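Local coordinates for thiamine phosphate pyrophosphorylase (Pyrococcus furiosus, PDB 1XI3), which condenses a thiazole phosphate with a hydroxymethylpyrimidine diphosphate to make thiamine phosphate, releasing diphosphate, with magnesium as cofactor, at the interface of chains A and B. Residues are numbered along the deposited sequence; one frame, centred on the assembly and turned at random. Chains: chain A/B, Thiamine phosphate pyrophosphorylase.

The interface of chains A and B. Residues chain A 79-80, 83-84; chain B 79-80, 101, 105.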
loop_
_atom_site.group_PDB
_atom_site.type_symbol
_atom_site.label_atom_id
_atom_site.label_comp_id
_atom_site.label_asym_id
_atom_site.label_seq_id
_atom_site.Cartn_x
_atom_site.Cartn_y
_atom_site.Cartn_z
ATOM N N VAL A 79 4.366 2.327 -2.632
ATOM C CA VAL A 79 4.974 1.922 -3.908
ATOM C C VAL A 79 3.898 1.363 -4.886
ATOM O O VAL A 79 3.976 1.551 -6.108
ATOM C CB VAL A 79 6.062 0.901 -3.656
ATOM C CG1 VAL A 79 6.582 0.323 -4.961
ATOM C CG2 VAL A 79 7.174 1.483 -2.818
ATOM N N ASP A 80 2.889 0.688 -4.347
ATOM C CA ASP A 80 1.785 0.156 -5.172
ATOM C C ASP A 80 1.086 1.290 -5.888
ATOM O O ASP A 80 0.844 1.235 -7.110
ATOM C CB ASP A 80 0.769 -0.670 -4.373
ATOM C CG ASP A 80 0.210 0.042 -3.143
ATOM O OD1 ASP A 80 0.934 0.836 -2.518
ATOM O OD2 ASP A 80 -0.974 -0.252 -2.792
ATOM N N LEU A 83 3.344 2.936 -8.495
ATOM C CA LEU A 83 3.429 2.142 -9.740
ATOM C C LEU A 83 2.126 2.262 -10.548
ATOM O O LEU A 83 2.159 2.444 -11.787
ATOM C CB LEU A 83 3.710 0.686 -9.417
ATOM C CG LEU A 83 5.120 0.373 -8.907
ATOM C CD1 LEU A 83 5.146 -1.067 -8.433
ATOM C CD2 LEU A 83 6.165 0.568 -9.977
ATOM N N ALA A 84 0.999 2.137 -9.862
ATOM C CA ALA A 84 -0.319 2.083 -10.524
ATOM C C ALA A 84 -0.619 3.397 -11.255
ATOM O O ALA A 84 -1.233 3.374 -12.321
ATOM C CB ALA A 84 -1.377 1.821 -9.573
ATOM N N VAL B 79 -0.776 -4.687 -2.874
ATOM C CA VAL B 79 0.063 -5.264 -3.928
ATOM C C VAL B 79 1.563 -5.053 -3.703
ATOM O O VAL B 79 2.393 -5.918 -4.035
ATOM C CB VAL B 79 -0.357 -4.706 -5.315
ATOM C CG1 VAL B 79 0.592 -5.167 -6.449
ATOM C CG2 VAL B 79 -1.760 -5.108 -5.671
ATOM N N ASP B 80 1.923 -3.895 -3.152
ATOM C CA ASP B 80 3.312 -3.605 -2.780
ATOM C C ASP B 80 3.831 -4.663 -1.823
ATOM O O ASP B 80 4.931 -5.202 -1.979
ATOM C CB ASP B 80 3.482 -2.220 -2.183
ATOM C CG ASP B 80 2.566 -1.928 -1.004
ATOM O OD1 ASP B 80 1.420 -2.399 -0.973
ATOM O OD2 ASP B 80 2.994 -1.143 -0.105
ATOM N N VAL B 101 -5.505 -2.932 -13.187
ATOM C CA VAL B 101 -4.307 -2.166 -12.806
ATOM C C VAL B 101 -3.330 -3.050 -11.991
ATOM O O VAL B 101 -2.144 -3.041 -12.249
ATOM C CB VAL B 101 -4.680 -0.905 -11.993
ATOM C CG1 VAL B 101 -3.442 -0.102 -11.610
ATOM C CG2 VAL B 101 -5.662 -0.003 -12.779
ATOM N N ILE B 105 0.682 -3.934 -12.956
ATOM C CA ILE B 105 1.871 -3.676 -12.165
ATOM C C ILE B 105 2.454 -4.929 -11.508
ATOM O O ILE B 105 3.612 -4.917 -11.073
ATOM C CB ILE B 105 1.631 -2.575 -11.073
ATOM C CG1 ILE B 105 0.669 -3.069 -10.011
ATOM C CG2 ILE B 105 1.100 -1.300 -11.727
ATOM C CD1 ILE B 105 0.590 -2.134 -8.787
HETATM O O HOH W 1 -2.232 -2.382 -3.821
HETATM O O HOH W 2 5.035 0.583 -0.502
#
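Two TIM barrels of the thiamine-phosphate synthase family meet here about a two-fold axis, through the short helices 79-85 of chain A and 79-84 and 99-105 of chain B; the pairing in the deposited assembly is plausibly the working dimer. Near the axis the A:Asp80 and B:Asp80 carboxylates lie face to face, their planes 5° apart, with A:Asp80 CG 3.5 Å from B:Asp80 OD1. In both, CG sits in the crowded position between backbone N and carbonyl carbon (chi1 53° in A:Asp80), which turns the group back towards the helix start. Within this patch no direct polar bond crosses; waters bridge the gap. Water 1 lies 2.7 Å from A:Asp80 OD2 and accepts from the backbone B:Val79 N at 2.9 Å, nearly straight (166° at the hydrogen). Water 2 makes the symmetry-related link, from A:Val79 N to B:Asp80 OD2. Like charges this close would probably repel, and the partner's helix start, reached through water, may partly offset them. An alanine at A:Asp80 would remove the carboxylate and would probably loosen water 1, costing the stacked pair and one bridge to B:Val79. Further along, B:Ile105 lies against the A helix: the CD1 methyl packs against the carbonyl A:Asp80 O at 3.8 Å, a van der Waals contact, while the CG2 branch rests on A:Ala84 CA at 3.9 Å and beside A:Leu83 CB. Next to it B:Val101 CG1, anti to its backbone N, presses on the methyl A:Ala84 CB at a tight 3.5 Å.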